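Local coordinates for uncharacterized protein (Bacteroides caccae, PDB 4L7A) that is of unknown function but is probably a zinc-dependent metallopeptidase of the MA clan, at residues A[247-250]-A[251-255]; A[76-80]-A[81-85]. All coordinates share one frame; numbering follows the deposited sequence.

How the contacts relate
Read from the N terminus, contact 2 comes first: it lies at the end of helix 59-81, where a pair of glycines breaks the helix and starts helix 83-88. Contact 1 follows much later, in the first turns of helix 248-260. Both are local, each within a continuous run of residues, so neither closes a long loop, and they are in series along the chain. In space they meet, with centres about 11 Å apart. Helix 248-260 lays Leu251, Val254 and Ile255 against the last turns of helix 59-81: Val254 CG2 is 3.3 Å from Glu79 OE2, and Ile255 CG1 is 3.8 Å from Ala76 CB. A late helix start is thereby packed on an early helix end.

Contact 1. Residues A[247-250]-A[251-255]; sequences DLDL and LRKVI
Asp249 and Arg252, one helical turn apart, form the ionic part of this contact. Their side chains run side by side in the same direction, and the guanidinium presents its NE and NH2 edge to a single carboxylate oxygen. Arg252 NH2 lies 2.8 Å from Asp249 OD1, on its syn side but somewhat out of the carboxylate plane, while Arg252 NE reaches the same OD1 at 3.1 Å, nearly in line with the C-O bond. The oxygen sits in the guanidinium plane, and the two flat groups are turned only 26° apart. A bend in the arginine chain at chi3 (64°) brings this edge back toward the aspartate. Both side chains also touch Phe206 of helix 195-208. Lys253 is only a loose electrostatic neighbour, with NZ 4.9 Å from Asp249 OD2.

The backbone supplies four i to i+4 hydrogen bonds, from Leu251 N to Asp247 O through to Val254 N on Leu250 O; the one from Arg252 N to Leu248 O measures 2.8 Å. Asp247 adds a side-chain bond of its own: its OD1 accepts from Leu250 N at 3.2 Å, almost straight (174°), although the donor comes from above the carboxylate plane.

Apolar contact is slight between the segments, with Leu250 CD1 4.1 Å from Val254 CG2. Leu248 and Leu251 instead turn to other helices, Leu248 to Val236 and Met240 of helix 211-244 and Leu251 to Tyr77 of helix 59-81.

Two negative groups near the start of the helix would be expected to interact favourably with its dipole. Taken together, this is a classic helix N terminus, an aspartate N-cap on the first turn followed by an i to i+3 Asp-Arg salt bridge along the surface of helix 248-260.

Contact 2. Residues A[76-80]-A[81-85]; sequences AYDEV and GGLDF
A glycine-terminated helix end joined directly to a new helix start is formed here, with Tyr77 and Asp78 in the last turn of helix 59-81 meeting Gly81, Gly82, Leu83 and Phe85. Gly81 N closes the last regular turn on Tyr77 O at 2.7 Å, and Gly82 N bonds Asp78 O at 2.9 Å. Gly82 then leaves the helix with a positive phi of 90°, a conformation that calls for glycine, and serves as the N-cap residue of helix 83-88. Glycine suits the preceding position too: a side chain on Gly81 would collide with the ring of Phe85.

That ring swings back over the turn, its CG anti to the backbone N (chi1 167°), and meets Tyr77. Phe85 CE2 is 3.6 Å from Tyr77 CD2, and Phe85 CZ lies over one face of the tyrosine ring. The planes are inclined at 41° with centroids 5.3 Å apart, an oblique aromatic packing. Phe85 continues onto Leu150, Met240 and Trp244, while Tyr77 OH is hydrogen-bonded to His143 ND1, in the HEFAH sequence that matches the HEXXH zinc-binding signature.

On the more open flank, Asp78 runs alongside Leu83, with OD1 3.6 Å from Leu83 CD1 and 3.7 Å from Leu83 CA. The Thr86 hydroxyl lies within hydrogen-bonding reach of both OD1 and Gly82 O, while OD2 pairs with the hydroxyl of Tyr35. With an alanine here, the Tyr35 hydroxyl would probably be left without this partner, Thr86 would keep only Gly82 O of the two, and the Leu83 methyl would lose its neighbour.

The chemistry is thus divided, with aromatic carbon packed on one flank of the break and, on the other, a carboxylate whose two oxygens have separate hydroxyl partners, one in the new helix and one at Tyr35.

Contact 1. Residues A[247-250]-A[251-255]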
ATOM      1  N   ASP A 247       3.279 -16.329  -5.789  1.00 25.10           N
ATOM      2  CA  ASP A 247       4.285 -16.031  -6.805  1.00 25.00           C
ATOM      3  C   ASP A 247       4.394 -14.480  -6.890  1.00 22.98           C
ATOM      4  O   ASP A 247       3.516 -13.807  -7.431  1.00 20.11           O
ATOM      5  CB  ASP A 247       3.841 -16.676  -8.116  1.00 27.34           C
ATOM      6  CG  ASP A 247       4.771 -16.359  -9.288  1.00 29.26           C
ATOM      7  OD1 ASP A 247       5.623 -15.427  -9.201  1.00 29.01           O
ATOM      8  OD2 ASP A 247       4.602 -17.029 -10.338  1.00 32.56           O
ATOM      9  N   LEU A 248       5.461 -13.931  -6.339  1.00 22.21           N
ATOM     10  CA  LEU A 248       5.561 -12.519  -6.211  1.00 23.43           C
ATOM     11  C   LEU A 248       5.694 -11.770  -7.583  1.00 24.12           C
ATOM     12  O   LEU A 248       5.102 -10.695  -7.766  1.00 22.07           O
ATOM     13  CB  LEU A 248       6.751 -12.153  -5.327  1.00 24.65           C
ATOM     14  CG  LEU A 248       6.780 -10.694  -4.832  1.00 25.50           C
ATOM     15  CD1 LEU A 248       5.691 -10.478  -3.812  1.00 25.69           C
ATOM     16  CD2 LEU A 248       8.124 -10.363  -4.199  1.00 27.02           C
ATOM     17  N   ASP A 249       6.443 -12.335  -8.528  1.00 23.82           N
ATOM     18  CA  ASP A 249       6.555 -11.727  -9.875  1.00 25.88           C
ATOM     19  C   ASP A 249       5.188 -11.663 -10.542  1.00 24.99           C
ATOM     20  O   ASP A 249       4.810 -10.628 -11.109  1.00 25.42           O
ATOM     21  CB  ASP A 249       7.594 -12.441 -10.786  1.00 27.62           C
ATOM     22  CG  ASP A 249       7.937 -11.621 -12.045  1.00 33.15           C
ATOM     23  OD1 ASP A 249       8.190 -10.362 -11.985  1.00 37.65           O
ATOM     24  OD2 ASP A 249       7.940 -12.212 -13.140  1.00 39.05           O
ATOM     25  N   LEU A 250       4.428 -12.742 -10.431  1.00 23.48           N
ATOM     26  CA  LEU A 250       3.079 -12.748 -10.952  1.00 23.65           C
ATOM     27  C   LEU A 250       2.222 -11.669 -10.279  1.00 22.86           C
ATOM     28  O   LEU A 250       1.453 -10.990 -10.948  1.00 22.15           O
ATOM     29  CB  LEU A 250       2.464 -14.125 -10.743  1.00 24.28           C
ATOM     30  CG  LEU A 250       1.040 -14.262 -11.247  1.00 25.74           C
ATOM     31  CD1 LEU A 250       0.981 -13.918 -12.736  1.00 25.55           C
ATOM     32  CD2 LEU A 250       0.476 -15.718 -10.931  1.00 26.66           C
ATOM     33  N   LEU A 251       2.330 -11.563  -8.953  1.00 21.94           N
ATOM     34  CA  LEU A 251       1.572 -10.570  -8.197  1.00 23.12           C
ATOM     35  C   LEU A 251       1.951  -9.160  -8.646  1.00 21.34           C
ATOM     36  O   LEU A 251       1.078  -8.319  -8.845  1.00 21.09           O
ATOM     37  CB  LEU A 251       1.730 -10.730  -6.672  1.00 21.65           C
ATOM     38  CG  LEU A 251       0.979  -9.738  -5.756  1.00 21.76           C
ATOM     39  CD1 LEU A 251      -0.495  -9.763  -5.971  1.00 22.27           C
ATOM     40  CD2 LEU A 251       1.220 -10.080  -4.326  1.00 21.80           C
ATOM     41  N   ARG A 252       3.234  -8.908  -8.836  1.00 20.94           N
ATOM     42  CA  ARG A 252       3.665  -7.607  -9.405  1.00 22.02           C
ATOM     43  C   ARG A 252       2.965  -7.278 -10.744  1.00 22.83           C
ATOM     44  O   ARG A 252       2.502  -6.153 -10.947  1.00 20.18           O
ATOM     45  CB  ARG A 252       5.194  -7.560  -9.577  1.00 22.80           C
ATOM     46  CG  ARG A 252       5.703  -6.267 -10.253  1.00 22.77           C
ATOM     47  CD  ARG A 252       7.211  -6.372 -10.573  1.00 24.38           C
ATOM     48  NE  ARG A 252       7.436  -7.426 -11.545  1.00 24.54           N
ATOM     49  CZ  ARG A 252       7.338  -7.252 -12.874  1.00 27.86           C
ATOM     50  NH1 ARG A 252       7.052  -6.072 -13.383  1.00 26.76           N
ATOM     51  NH2 ARG A 252       7.519  -8.271 -13.715  1.00 28.30           N
ATOM     52  N   LYS A 253       2.881  -8.274 -11.628  1.00 23.78           N
ATOM     53  CA  LYS A 253       2.297  -8.086 -12.945  1.00 25.15           C
ATOM     54  C   LYS A 253       0.813  -7.899 -12.868  1.00 23.43           C
ATOM     55  O   LYS A 253       0.267  -7.076 -13.586  1.00 23.81           O
ATOM     56  CB  LYS A 253       2.621  -9.257 -13.861  1.00 29.15           C
ATOM     57  CG  LYS A 253       4.042  -9.197 -14.402  1.00 35.75           C
ATOM     58  CD  LYS A 253       4.710 -10.584 -14.493  1.00 43.11           C
ATOM     59  CE  LYS A 253       4.118 -11.450 -15.576  1.00 48.87           C
ATOM     60  NZ  LYS A 253       4.826 -11.225 -16.837  1.00 55.22           N
ATOM     61  N   VAL A 254       0.169  -8.658 -11.993  1.00 21.93           N
ATOM     62  CA  VAL A 254      -1.268  -8.539 -11.807  1.00 22.67           C
ATOM     63  C   VAL A 254      -1.643  -7.148 -11.244  1.00 21.57           C
ATOM     64  O   VAL A 254      -2.565  -6.517 -11.735  1.00 23.66           O
ATOM     65  CB  VAL A 254      -1.803  -9.698 -10.965  1.00 23.33           C
ATOM     66  CG1 VAL A 254      -3.213  -9.414 -10.456  1.00 22.83           C
ATOM     67  CG2 VAL A 254      -1.760 -10.991 -11.814  1.00 24.31           C
ATOM     68  N   ILE A 255      -0.870  -6.649 -10.296  1.00 19.98           N
ATOM     69  CA  ILE A 255      -1.064  -5.295  -9.780  1.00 19.41           C
ATOM     70  C   ILE A 255      -0.923  -4.255 -10.891  1.00 20.26           C
ATOM     71  O   ILE A 255      -1.814  -3.420 -11.063  1.00 19.43           O
ATOM     72  CB  ILE A 255      -0.099  -4.994  -8.619  1.00 18.78           C
ATOM     73  CG1 ILE A 255      -0.586  -5.777  -7.392  1.00 18.03           C
ATOM     74  CG2 ILE A 255      -0.032  -3.459  -8.324  1.00 19.22           C
ATOM     75  CD1 ILE A 255       0.331  -5.849  -6.230  1.00 19.35           C
TER

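Contact 2. Residues A[76-80]-A[81-85]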
ATOM      1  N   ALA A  76      -6.214  -8.156  -6.294  1.00 22.87           N
ATOM      2  CA  ALA A  76      -4.945  -8.614  -6.839  1.00 22.46           C
ATOM      3  C   ALA A  76      -4.371  -9.729  -5.988  1.00 21.38           C
ATOM      4  O   ALA A  76      -3.903 -10.777  -6.453  1.00 23.30           O
ATOM      5  CB  ALA A  76      -3.959  -7.431  -6.950  1.00 21.73           C
ATOM      6  N   TYR A  77      -4.387  -9.471  -4.713  1.00 22.02           N
ATOM      7  CA  TYR A  77      -4.005 -10.449  -3.723  1.00 21.40           C
ATOM      8  C   TYR A  77      -4.898 -11.689  -3.838  1.00 22.59           C
ATOM      9  O   TYR A  77      -4.376 -12.802  -3.797  1.00 22.92           O
ATOM     10  CB  TYR A  77      -4.073  -9.846  -2.328  1.00 19.81           C
ATOM     11  CG  TYR A  77      -2.899  -8.954  -1.909  1.00 18.95           C
ATOM     12  CD1 TYR A  77      -2.124  -8.257  -2.831  1.00 19.33           C
ATOM     13  CD2 TYR A  77      -2.587  -8.791  -0.537  1.00 19.33           C
ATOM     14  CE1 TYR A  77      -1.028  -7.429  -2.408  1.00 18.76           C
ATOM     15  CE2 TYR A  77      -1.568  -7.976  -0.113  1.00 19.04           C
ATOM     16  CZ  TYR A  77      -0.775  -7.302  -1.049  1.00 17.77           C
ATOM     17  OH  TYR A  77       0.240  -6.549  -0.586  1.00 16.50           O
ATOM     18  N   ASP A  78      -6.207 -11.502  -4.028  1.00 23.68           N
ATOM     19  CA  ASP A  78      -7.098 -12.641  -4.183  1.00 26.02           C
ATOM     20  C   ASP A  78      -6.709 -13.434  -5.415  1.00 27.16           C
ATOM     21  O   ASP A  78      -6.583 -14.632  -5.338  1.00 27.06           O
ATOM     22  CB  ASP A  78      -8.568 -12.243  -4.378  1.00 28.13           C
ATOM     23  CG  ASP A  78      -9.237 -11.741  -3.120  1.00 28.73           C
ATOM     24  OD1 ASP A  78      -8.728 -11.978  -2.003  1.00 29.14           O
ATOM     25  OD2 ASP A  78     -10.326 -11.123  -3.270  1.00 30.54           O
ATOM     26  N   GLU A  79      -6.506 -12.754  -6.543  1.00 28.17           N
ATOM     27  CA  GLU A  79      -6.169 -13.433  -7.794  1.00 28.40           C
ATOM     28  C   GLU A  79      -4.913 -14.308  -7.684  1.00 27.49           C
ATOM     29  O   GLU A  79      -4.856 -15.400  -8.216  1.00 25.59           O
ATOM     30  CB  GLU A  79      -5.956 -12.399  -8.903  1.00 27.72           C
ATOM     31  CG  GLU A  79      -5.908 -12.974 -10.299  1.00 29.18           C
ATOM     32  CD  GLU A  79      -5.701 -11.883 -11.364  1.00 29.69           C
ATOM     33  OE1 GLU A  79      -6.345 -10.810 -11.345  1.00 29.58           O
ATOM     34  OE2 GLU A  79      -4.850 -12.097 -12.215  1.00 29.84           O
ATOM     35  N   VAL A  80      -3.885 -13.812  -7.016  1.00 27.13           N
ATOM     36  CA  VAL A  80      -2.643 -14.560  -6.959  1.00 25.79           C
ATOM     37  C   VAL A  80      -2.501 -15.458  -5.741  1.00 26.98           C
ATOM     38  O   VAL A  80      -1.951 -16.534  -5.864  1.00 25.99           O
ATOM     39  CB  VAL A  80      -1.473 -13.610  -7.056  1.00 24.97           C
ATOM     40  CG1 VAL A  80      -0.140 -14.377  -7.003  1.00 24.87           C
ATOM     41  CG2 VAL A  80      -1.592 -12.848  -8.389  1.00 23.34           C
ATOM     42  N   GLY A  81      -2.951 -15.023  -4.564  1.00 26.11           N
ATOM     43  CA  GLY A  81      -2.738 -15.814  -3.327  1.00 25.41           C
ATOM     44  C   GLY A  81      -3.980 -16.478  -2.749  1.00 26.35           C
ATOM     45  O   GLY A  81      -3.878 -17.304  -1.882  1.00 26.63           O
ATOM     46  N   GLY A  82      -5.165 -16.101  -3.216  1.00 27.17           N
ATOM     47  CA  GLY A  82      -6.390 -16.639  -2.648  1.00 27.77           C
ATOM     48  C   GLY A  82      -6.869 -15.760  -1.500  1.00 28.31           C
ATOM     49  O   GLY A  82      -6.118 -14.959  -0.945  1.00 26.76           O
ATOM     50  N   LEU A  83      -8.125 -15.970  -1.131  1.00 30.94           N
ATOM     51  CA  LEU A  83      -8.843 -15.159  -0.188  1.00 32.16           C
ATOM     52  C   LEU A  83      -8.177 -15.245   1.177  1.00 31.10           C
ATOM     53  O   LEU A  83      -8.046 -14.223   1.872  1.00 28.20           O
ATOM     54  CB  LEU A  83     -10.296 -15.574  -0.114  1.00 35.30           C
ATOM     55  CG  LEU A  83     -11.133 -14.668   0.777  1.00 42.48           C
ATOM     56  CD1 LEU A  83     -11.395 -13.340   0.067  1.00 44.55           C
ATOM     57  CD2 LEU A  83     -12.479 -15.354   1.211  1.00 46.90           C
ATOM     58  N   ASP A  84      -7.665 -16.415   1.516  1.00 28.23           N
ATOM     59  CA  ASP A  84      -7.039 -16.609   2.821  1.00 30.32           C
ATOM     60  C   ASP A  84      -5.787 -15.800   3.000  1.00 27.40           C
ATOM     61  O   ASP A  84      -5.528 -15.239   4.058  1.00 26.93           O
ATOM     62  CB  ASP A  84      -6.709 -18.080   3.035  1.00 34.98           C
ATOM     63  CG  ASP A  84      -7.946 -18.901   3.302  1.00 37.96           C
ATOM     64  OD1 ASP A  84      -8.912 -18.336   3.806  1.00 38.49           O
ATOM     65  OD2 ASP A  84      -7.978 -20.101   2.988  1.00 43.06           O
ATOM     66  N   PHE A  85      -5.026 -15.686   1.934  1.00 28.18           N
ATOM     67  CA  PHE A  85      -3.821 -14.836   1.949  1.00 26.05           C
ATOM     68  C   PHE A  85      -4.212 -13.382   2.150  1.00 23.37           C
ATOM     69  O   PHE A  85      -3.693 -12.662   3.028  1.00 23.06           O
ATOM     70  CB  PHE A  85      -3.065 -15.027   0.625  1.00 24.75           C
ATOM     71  CG  PHE A  85      -2.013 -14.007   0.379  1.00 22.57           C
ATOM     72  CD1 PHE A  85      -0.821 -14.054   1.078  1.00 22.62           C
ATOM     73  CD2 PHE A  85      -2.187 -13.044  -0.574  1.00 22.47           C
ATOM     74  CE1 PHE A  85       0.160 -13.133   0.866  1.00 21.84           C
ATOM     75  CE2 PHE A  85      -1.180 -12.087  -0.835  1.00 22.01           C
ATOM     76  CZ  PHE A  85      -0.010 -12.128  -0.106  1.00 21.40           C
TER